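Local coordinates for protein ricin B-related lectin (Polyporus squamosus, PDB 5MUA) that probably binds carbohydrate through a galactose-binding beta-trefoil and carries a papain-like, calcium-binding protease part that takes up the inhibitor E-64, at residues B[155-158]-B[159-163]; B[219-222]-B[223-227]. One frame throughout, in Å; residues are numbered along the deposited sequence. Where two conformers were deposited one is given.

Contact 1: B[155-158]-B[159-163]; sequences NVHA and TLLAC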
loop_
_atom_site.group_PDB
_atom_site.type_symbol
_atom_site.label_atom_id
_atom_site.label_comp_id
_atom_site.label_asym_id
_atom_site.label_seq_id
_atom_site.Cartn_x
_atom_site.Cartn_y
_atom_site.Cartn_z
ATOM N N ASN B 155 22.109 0.425 5.860
ATOM C CA ASN B 155 22.460 1.807 5.440
ATOM C C ASN B 155 21.291 2.798 5.634
ATOM O O ASN B 155 21.487 3.900 6.162
ATOM C CB ASN B 155 22.788 1.955 3.960
ATOM C CG ASN B 155 24.064 1.292 3.516
ATOM O OD1 ASN B 155 24.153 0.987 2.347
ATOM N ND2 ASN B 155 25.054 1.110 4.404
ATOM N N VAL B 156 20.095 2.452 5.134
ATOM C CA VAL B 156 18.941 3.364 5.211
ATOM C C VAL B 156 18.542 3.547 6.707
ATOM O O VAL B 156 18.270 4.672 7.142
ATOM C CB VAL B 156 17.761 2.882 4.312
ATOM C CG1 VAL B 156 16.602 3.819 4.487
ATOM C CG2 VAL B 156 18.125 2.748 2.846
ATOM N N HIS B 157 18.538 2.487 7.492
ATOM C CA HIS B 157 18.219 2.595 8.927
ATOM C C HIS B 157 19.116 3.614 9.646
ATOM O O HIS B 157 18.610 4.520 10.366
ATOM C CB HIS B 157 18.228 1.220 9.596
ATOM C CG HIS B 157 18.024 1.250 11.086
ATOM N ND1 HIS B 157 16.837 1.640 11.676
ATOM C CD2 HIS B 157 18.855 0.920 12.101
ATOM C CE1 HIS B 157 16.936 1.522 12.987
ATOM N NE2 HIS B 157 18.155 1.094 13.275
ATOM N N ALA B 158 20.427 3.517 9.406
ATOM C CA ALA B 158 21.343 4.465 9.955
ATOM C C ALA B 158 21.044 5.885 9.501
ATOM O O ALA B 158 20.979 6.816 10.309
ATOM C CB ALA B 158 22.799 4.100 9.651
ATOM N N THR B 159 20.824 6.049 8.218
ATOM C CA THR B 159 20.459 7.325 7.688
ATOM C C THR B 159 19.214 7.899 8.399
ATOM O O THR B 159 19.192 9.060 8.859
ATOM C CB THR B 159 20.280 7.198 6.177
ATOM O OG1 THR B 159 21.610 7.075 5.641
ATOM C CG2 THR B 159 19.648 8.417 5.572
ATOM N N LEU B 160 18.236 7.043 8.520
ATOM C CA LEU B 160 16.949 7.416 9.109
ATOM C C LEU B 160 17.119 7.810 10.570
ATOM O O LEU B 160 16.667 8.886 10.984
ATOM C CB LEU B 160 15.998 6.240 8.978
ATOM C CG LEU B 160 14.638 6.396 9.574
ATOM C CD1 LEU B 160 13.860 7.540 8.930
ATOM C CD2 LEU B 160 13.939 5.070 9.403
ATOM N N LEU B 161 17.850 7.025 11.317
ATOM C CA LEU B 161 18.153 7.393 12.705
ATOM C C LEU B 161 18.965 8.642 12.899
ATOM O O LEU B 161 18.906 9.200 13.963
ATOM C CB LEU B 161 18.749 6.220 13.511
ATOM C CG LEU B 161 17.778 5.047 13.667
ATOM C CD1 LEU B 161 18.482 3.912 14.407
ATOM C CD2 LEU B 161 16.462 5.428 14.349
ATOM N N ALA B 162 19.741 9.088 11.909
ATOM C CA ALA B 162 20.542 10.285 12.050
ATOM C C ALA B 162 19.846 11.567 11.544
ATOM O O ALA B 162 20.343 12.674 11.686
ATOM C CB ALA B 162 21.878 10.100 11.342
ATOM N N CYS B 163 18.667 11.438 10.963
ATOM C CA CYS B 163 17.980 12.622 10.450
ATOM C C CYS B 163 17.284 13.442 11.558
ATOM O O CYS B 163 17.013 12.936 12.632
ATOM C CB CYS B 163 17.032 12.216 9.326
ATOM S SG CYS B 163 15.262 11.992 9.641
#

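Contact 2: B[219-222]-B[223-227]; sequences VAKW and GNENF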
loop_
_atom_site.group_PDB
_atom_site.type_symbol
_atom_site.label_atom_id
_atom_site.label_comp_id
_atom_site.label_asym_id
_atom_site.label_seq_id
_atom_site.Cartn_x
_atom_site.Cartn_y
_atom_site.Cartn_z
ATOM N N VAL B 219 4.423 2.244 -5.578
ATOM C CA VAL B 219 5.872 2.169 -5.866
ATOM C C VAL B 219 6.202 0.690 -5.912
ATOM O O VAL B 219 6.877 0.268 -6.862
ATOM C CB VAL B 219 6.721 2.899 -4.835
ATOM C CG1 VAL B 219 8.201 2.680 -5.139
ATOM C CG2 VAL B 219 6.408 4.382 -4.949
ATOM N N ALA B 220 5.675 -0.080 -4.959
ATOM C CA ALA B 220 5.989 -1.529 -4.940
ATOM C C ALA B 220 5.502 -2.211 -6.260
ATOM O O ALA B 220 6.187 -3.037 -6.838
ATOM C CB ALA B 220 5.376 -2.188 -3.727
ATOM N N LYS B 221 4.288 -1.902 -6.714
ATOM C CA LYS B 221 3.771 -2.495 -7.947
ATOM C C LYS B 221 4.578 -2.030 -9.134
ATOM O O LYS B 221 4.849 -2.824 -10.024
ATOM C CB LYS B 221 2.256 -2.215 -8.166
ATOM C CG LYS B 221 1.357 -2.784 -7.052
ATOM C CD LYS B 221 -0.126 -2.496 -7.317
ATOM C CE LYS B 221 -0.618 -3.341 -8.491
ATOM N NZ LYS B 221 -2.095 -3.465 -8.689
ATOM N N TRP B 222 4.958 -0.765 -9.162
ATOM C CA TRP B 222 5.831 -0.288 -10.254
ATOM C C TRP B 222 7.143 -1.080 -10.345
ATOM O O TRP B 222 7.591 -1.444 -11.457
ATOM C CB TRP B 222 6.061 1.218 -10.123
ATOM C CG TRP B 222 6.792 1.862 -11.278
ATOM C CD1 TRP B 222 6.254 2.378 -12.461
ATOM C CD2 TRP B 222 8.187 2.121 -11.319
ATOM N NE1 TRP B 222 7.288 2.944 -13.224
ATOM C CE2 TRP B 222 8.470 2.781 -12.553
ATOM C CE3 TRP B 222 9.219 1.871 -10.437
ATOM C CZ2 TRP B 222 9.780 3.225 -12.875
ATOM C CZ3 TRP B 222 10.507 2.288 -10.754
ATOM C CH2 TRP B 222 10.768 2.949 -11.965
ATOM N N GLY B 223 7.712 -1.336 -9.177
ATOM C CA GLY B 223 8.924 -2.176 -9.101
ATOM C C GLY B 223 8.714 -3.542 -9.627
ATOM O O GLY B 223 9.496 -4.060 -10.482
ATOM N N ASN B 224 7.632 -4.175 -9.183
ATOM C CA ASN B 224 7.327 -5.495 -9.706
ATOM C C ASN B 224 7.084 -5.542 -11.192
ATOM O O ASN B 224 7.508 -6.455 -11.928
ATOM C CB ASN B 224 6.077 -6.015 -8.990
ATOM C CG ASN B 224 5.698 -7.402 -9.453
ATOM O OD1 ASN B 224 6.523 -8.359 -9.422
ATOM N ND2 ASN B 224 4.406 -7.549 -9.920
ATOM N N GLU B 225 6.480 -4.501 -11.684
ATOM C CA GLU B 225 6.051 -4.475 -13.091
ATOM C C GLU B 225 7.175 -4.020 -14.033
ATOM O O GLU B 225 7.129 -4.301 -15.210
ATOM C CB GLU B 225 4.814 -3.624 -13.224
ATOM C CG GLU B 225 3.624 -4.343 -12.568
ATOM C CD GLU B 225 2.337 -3.521 -12.489
ATOM O OE1 GLU B 225 2.290 -2.424 -13.097
ATOM O OE2 GLU B 225 1.384 -3.978 -11.738
ATOM N N ASN B 226 8.200 -3.361 -13.515
ATOM C CA ASN B 226 9.265 -2.896 -14.408
ATOM C C ASN B 226 10.602 -3.564 -14.235
ATOM O O ASN B 226 11.482 -3.307 -15.064
ATOM C CB ASN B 226 9.455 -1.435 -14.174
ATOM C CG ASN B 226 8.409 -0.605 -14.841
ATOM O OD1 ASN B 226 8.550 -0.332 -16.021
ATOM N ND2 ASN B 226 7.402 -0.139 -14.090
ATOM N N PHE B 227 10.811 -4.368 -13.201
ATOM C CA PHE B 227 12.110 -5.025 -13.025
ATOM C C PHE B 227 11.963 -6.528 -13.030
ATOM O O PHE B 227 11.247 -7.088 -12.198
ATOM C CB PHE B 227 12.807 -4.559 -11.780
ATOM C CG PHE B 227 13.104 -3.082 -11.795
ATOM C CD1 PHE B 227 14.155 -2.586 -12.510
ATOM C CD2 PHE B 227 12.343 -2.190 -11.104
ATOM C CE1 PHE B 227 14.437 -1.234 -12.504
ATOM C CE2 PHE B 227 12.603 -0.815 -11.117
ATOM C CZ PHE B 227 13.646 -0.355 -11.833
#

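Contact 1: B[155-158]-B[159-163]
Val156 and Leu160 meet by a backbone bond, one turn apart on the buried side of helix 153-162. Leu160 N donates to Val156 O at 2.7 Å. Leu160 CB also lies 3.3 Å from Val156 O. CG of Leu160 is anti to the backbone N (chi1 177°), and the side chain of Val156 is itself turned away from 159-163. The two side chains do not touch each other. Both instead pack on Trp252 and Phe286. Val156 also reaches Leu235, and Leu160 reaches Met239 and Phe170. The arrangement is an amphipathic alpha-helix packed against strands 246-255, 233-243 and 170-173. It is the first helix after the long strand 144-152. The other side is the more exposed one. Leu161 and Ala158 are exposed, and His157 is partly so. Leu161 N still bonds to His157 O, at 2.8 Å. Leu161 puts CG over one face of the His157 ring, 4.0 Å from the centroid, in a CH-pi contact. This holds for one of two conformers of His157, so the ring contact is less certain than the backbone bond. The bond from Ala162 N to Ala158 O (3.0 Å) is weak. Thr159 N, by contrast, gives Asn155 O a sound bond of the same length.

Contact 2: B[219-222]-B[223-227]
Trp222 O is gripped by three N-H groups. The side-chain ND2 of Asn226 makes the straightest of these bonds, 2.9 Å to Trp222 O with an N-H...O angle of 159°. Asn226 N reaches the same oxygen at 2.9 Å, and Glu225 N at a longer distance, but both of these bonds are weak. The oxygen lies almost in the amide plane of Asn226. CG of Asn226 sits beside its own backbone N, which folds the amide back along the helix. This bond holds the amide over the indole of Trp222. ND2 sits 3.1 Å above the ring plane, offset toward the rim, and the amide and ring planes are 42° apart. Phe227 also meets the indole. It turns an edge toward the face of Trp222 in an offset edge-to-face pair, with planes at 81°. CE2 of Phe227 comes within 3.8 Å of Trp222 CZ3. Leu234 touches both rings, and Leu45 packs against both Trp222 and Asn226. Lys221 and Glu225 run alongside one another in the same direction, but Lys221 NZ and Glu225 OE2 stay 4.7 Å apart and form no salt bridge. Further round, Asn224 OD1 and Phe227 O bond to Arg202 of the second subunit. Phe227 is the first residue to leave helical geometry, and its N bonds to Gly223 O. The Asn226 amide thus bonds back to Trp222 O at the C-terminal end of helix 208-226, which starts at Cys208 of the E-64 pocket, consistent with the long central helix of papain-like proteases.

The chain runs from the beta-trefoil strands through strand 144-152 into helix 153-162, where contact 1 lies. It then passes Ser175 and Asp176 of a calcium site, helix 184-194 and the calcium-binding residues Glu204 to Asp210, the last of which lie in the first turn of helix 208-226. Contact 2 lies at the end of that helix. Neither contact closes a long loop, since each joins neighbouring turns of one helix. They follow in series and do not nest or cross. The centres of contact 1 and contact 2 are about 24 Å apart. Both helices pack on strand 233-243. Only contact 2 reaches the second subunit.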